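PDB 2QIY: UBP3-associated protein BRE5 from Saccharomyces cerevisiae, which works with the ubiquitin protease UBP3 in de-ubiquitination, and is present in this entry as its N-terminal NTF2-like domain. Local coordinates for residues 124-129 / 137-142. Residues are numbered along the deposited sequence; the frame is centred on the assembly and turned at random.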
ATOM      1  N   GLN A 124       0.377  -1.660   4.410  1.00 22.05           N
ATOM      2  CA  GLN A 124       1.744  -2.140   4.598  1.00 22.52           C
ATOM      3  C   GLN A 124       2.085  -3.033   3.414  1.00 22.76           C
ATOM      4  O   GLN A 124       1.293  -3.907   3.052  1.00 22.90           O
ATOM      5  CB  GLN A 124       1.916  -2.906   5.928  1.00 22.94           C
ATOM      6  CG  GLN A 124       3.394  -3.307   6.231  1.00 23.17           C
ATOM      7  CD  GLN A 124       3.660  -3.675   7.698  1.00 23.84           C
ATOM      8  OE1 GLN A 124       4.815  -3.928   8.093  1.00 27.25           O
ATOM      9  NE2 GLN A 124       2.616  -3.698   8.504  1.00 23.56           N
ATOM     10  N   THR A 125       3.269  -2.825   2.833  1.00 21.95           N
ATOM     11  CA  THR A 125       3.664  -3.585   1.657  1.00 22.54           C
ATOM     12  C   THR A 125       4.947  -4.330   1.941  1.00 21.56           C
ATOM     13  O   THR A 125       5.842  -3.786   2.581  1.00 21.29           O
ATOM     14  CB  THR A 125       3.858  -2.631   0.463  1.00 23.30           C
ATOM     15  OG1 THR A 125       2.563  -2.136   0.102  1.00 26.50           O
ATOM     16  CG2 THR A 125       4.429  -3.345  -0.703  1.00 24.81           C
ATOM     17  N   PHE A 126       5.021  -5.565   1.461  1.00 19.95           N
ATOM     18  CA  PHE A 126       6.208  -6.422   1.611  1.00 20.47           C
ATOM     19  C   PHE A 126       6.655  -6.980   0.277  1.00 20.90           C
ATOM     20  O   PHE A 126       5.830  -7.202  -0.629  1.00 20.45           O
ATOM     21  CB  PHE A 126       5.844  -7.646   2.436  1.00 20.90           C
ATOM     22  CG  PHE A 126       5.274  -7.330   3.784  1.00 20.80           C
ATOM     23  CD1 PHE A 126       3.893  -7.122   3.935  1.00 22.72           C
ATOM     24  CD2 PHE A 126       6.105  -7.281   4.918  1.00 21.32           C
ATOM     25  CE1 PHE A 126       3.360  -6.850   5.194  1.00 23.79           C
ATOM     26  CE2 PHE A 126       5.558  -7.035   6.184  1.00 21.84           C
ATOM     27  CZ  PHE A 126       4.188  -6.814   6.305  1.00 21.87           C
ATOM     28  N   ILE A 127       7.955  -7.247   0.164  1.00 20.05           N
ATOM     29  CA  ILE A 127       8.469  -8.084  -0.925  1.00 20.76           C
ATOM     30  C   ILE A 127       9.201  -9.266  -0.293  1.00 20.77           C
ATOM     31  O   ILE A 127      10.052  -9.073   0.587  1.00 20.59           O
ATOM     32  CB  ILE A 127       9.419  -7.332  -1.892  1.00 20.49           C
ATOM     33  CG1 ILE A 127       8.657  -6.218  -2.596  1.00 23.16           C
ATOM     34  CG2 ILE A 127       9.989  -8.313  -2.954  1.00 21.92           C
ATOM     35  CD1 ILE A 127       7.674  -6.724  -3.551  1.00 32.28           C
ATOM     36  N   LEU A 128       8.814 -10.464  -0.712  1.00 20.49           N
ATOM     37  CA  LEU A 128       9.403 -11.724  -0.254  1.00 20.59           C
ATOM     38  C   LEU A 128      10.257 -12.311  -1.370  1.00 21.32           C
ATOM     39  O   LEU A 128       9.796 -12.484  -2.506  1.00 21.14           O
ATOM     40  CB  LEU A 128       8.315 -12.736   0.124  1.00 21.06           C
ATOM     41  CG  LEU A 128       7.238 -12.268   1.107  1.00 23.09           C
ATOM     42  CD1 LEU A 128       6.417 -13.474   1.517  1.00 24.27           C
ATOM     43  CD2 LEU A 128       7.868 -11.598   2.324  1.00 25.25           C
ATOM     44  N   LEU A 129      11.495 -12.644  -1.023  1.00 21.85           N
ATOM     45  CA  LEU A 129      12.445 -13.210  -1.970  1.00 23.03           C
ATOM     46  C   LEU A 129      12.729 -14.678  -1.592  1.00 24.23           C
ATOM     47  O   LEU A 129      13.103 -14.962  -0.459  1.00 23.32           O
ATOM     48  CB  LEU A 129      13.742 -12.399  -1.906  1.00 22.85           C
ATOM     49  CG  LEU A 129      14.912 -12.896  -2.765  1.00 23.97           C
ATOM     50  CD1 LEU A 129      14.685 -12.562  -4.210  1.00 25.83           C
ATOM     51  CD2 LEU A 129      16.191 -12.249  -2.274  1.00 24.05           C
ATOM     52  N   PHE A 137      11.163 -17.945   2.404  1.00 27.15           N
ATOM     53  CA  PHE A 137      11.294 -16.605   1.854  1.00 25.27           C
ATOM     54  C   PHE A 137      11.908 -15.674   2.883  1.00 24.73           C
ATOM     55  O   PHE A 137      11.668 -15.834   4.093  1.00 24.14           O
ATOM     56  CB  PHE A 137       9.921 -16.036   1.485  1.00 25.61           C
ATOM     57  CG  PHE A 137       9.292 -16.697   0.295  1.00 25.69           C
ATOM     58  CD1 PHE A 137       8.482 -17.811   0.461  1.00 26.30           C
ATOM     59  CD2 PHE A 137       9.513 -16.202  -0.997  1.00 25.47           C
ATOM     60  CE1 PHE A 137       7.901 -18.434  -0.652  1.00 27.95           C
ATOM     61  CE2 PHE A 137       8.930 -16.802  -2.098  1.00 26.41           C
ATOM     62  CZ  PHE A 137       8.126 -17.925  -1.931  1.00 26.23           C
ATOM     63  N   ASP A 138      12.677 -14.701   2.396  1.00 23.11           N
ATOM     64  CA  ASP A 138      13.181 -13.610   3.234  1.00 22.45           C
ATOM     65  C   ASP A 138      12.468 -12.318   2.822  1.00 21.91           C
ATOM     66  O   ASP A 138      12.256 -12.066   1.632  1.00 21.80           O
ATOM     67  CB  ASP A 138      14.673 -13.390   3.020  1.00 22.68           C
ATOM     68  CG  ASP A 138      15.558 -14.397   3.776  1.00 26.59           C
ATOM     69  OD1 ASP A 138      15.072 -15.230   4.566  1.00 28.18           O
ATOM     70  OD2 ASP A 138      16.779 -14.327   3.562  1.00 31.02           O
ATOM     71  N   ILE A 139      12.128 -11.493   3.810  1.00 22.26           N
ATOM     72  CA  ILE A 139      11.611 -10.145   3.539  1.00 21.99           C
ATOM     73  C   ILE A 139      12.729  -9.241   3.003  1.00 21.83           C
ATOM     74  O   ILE A 139      13.733  -9.052   3.664  1.00 21.54           O
ATOM     75  CB  ILE A 139      11.041  -9.475   4.828  1.00 22.72           C
ATOM     76  CG1 ILE A 139       9.971 -10.342   5.469  1.00 22.78           C
ATOM     77  CG2 ILE A 139      10.442  -8.128   4.487  1.00 22.68           C
ATOM     78  CD1 ILE A 139       9.628  -9.903   6.898  1.00 23.09           C
ATOM     79  N   THR A 140      12.557  -8.686   1.809  1.00 20.88           N
ATOM     80  CA  THR A 140      13.551  -7.730   1.302  1.00 21.14           C
ATOM     81  C   THR A 140      13.099  -6.293   1.468  1.00 21.28           C
ATOM     82  O   THR A 140      13.920  -5.366   1.456  1.00 21.90           O
ATOM     83  CB  THR A 140      13.942  -7.991  -0.169  1.00 21.36           C
ATOM     84  OG1 THR A 140      12.784  -7.864  -1.010  1.00 21.46           O
ATOM     85  CG2 THR A 140      14.562  -9.376  -0.317  1.00 22.47           C
ATOM     86  N   ASN A 141      11.787  -6.114   1.598  1.00 20.43           N
ATOM     87  CA  ASN A 141      11.165  -4.786   1.697  1.00 21.04           C
ATOM     88  C   ASN A 141       9.938  -4.844   2.562  1.00 20.44           C
ATOM     89  O   ASN A 141       9.148  -5.801   2.486  1.00 20.44           O
ATOM     90  CB  ASN A 141      10.723  -4.271   0.313  1.00 20.39           C
ATOM     91  CG  ASN A 141      11.865  -4.011  -0.584  1.00 21.07           C
ATOM     92  OD1 ASN A 141      12.384  -2.882  -0.661  1.00 24.48           O
ATOM     93  ND2 ASN A 141      12.312  -5.046  -1.252  1.00 16.97           N
ATOM     94  N   ASP A 142       9.772  -3.806   3.371  1.00 19.81           N
ATOM     95  CA  ASP A 142       8.673  -3.725   4.325  1.00 20.35           C
ATOM     96  C   ASP A 142       8.403  -2.247   4.557  1.00 20.33           C
ATOM     97  O   ASP A 142       9.236  -1.574   5.149  1.00 20.16           O
ATOM     98  CB  ASP A 142       9.133  -4.404   5.616  1.00 20.53           C
ATOM     99  CG  ASP A 142       8.087  -4.372   6.716  1.00 22.10           C
ATOM    100  OD1 ASP A 142       7.058  -3.684   6.572  1.00 22.40           O
ATOM    101  OD2 ASP A 142       8.322  -5.069   7.737  1.00 23.89           O
TER
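Asp142 lies beside Phe126 across a non-hydrogen-bonded antiparallel pair, and the two side chains run alongside each other to the same side of the sheet. CG of Asp142 is anti to the backbone N (chi1 179°), which brings CG to 3.7 Å from Phe126 CE2. Beyond it, OD1 of Asp142 also lies 3.7 Å from CE2 of Phe126 and meets the amide end of Gln124, whose plane is nearly that of the carboxylate. OD2 of Asp142, as near to that ring carbon as OD1, is hydrogen-bonded to the hydroxyls of Tyr22 and Tyr37, so two hydroxyls grip this buried oxygen. An alanine here would probably cost the Tyr22 and Tyr37 hydroxyls this carboxylate partner and open a gap beside the Phe126 ring. Further along, a classic beta bulge sets two residues, Thr140 and Asn141, against Ile127 alone: Ile127 N donates to Asn141 O (3.0 Å), and Ile127 O accepts from Thr140 N (2.8 Å). After this one-residue shift the register resumes with paired bonds between Leu129 and Asp138. Thr140 CG2 packs on Leu129 CB at 3.5 Å, while on the opposite face of the sheet Leu128 CD2 touches Ile139 CG1 at 4.0 Å. These strands form a hairpin inside the curved sheet of the NTF2-like fold, flanked by strands 103-114 and 41-46. Helix 11-28 covers the Phe126, Leu128 and Ile139 face through Phe18 and Tyr22; on the other, Ile127 packs against Ile127 of the second subunit.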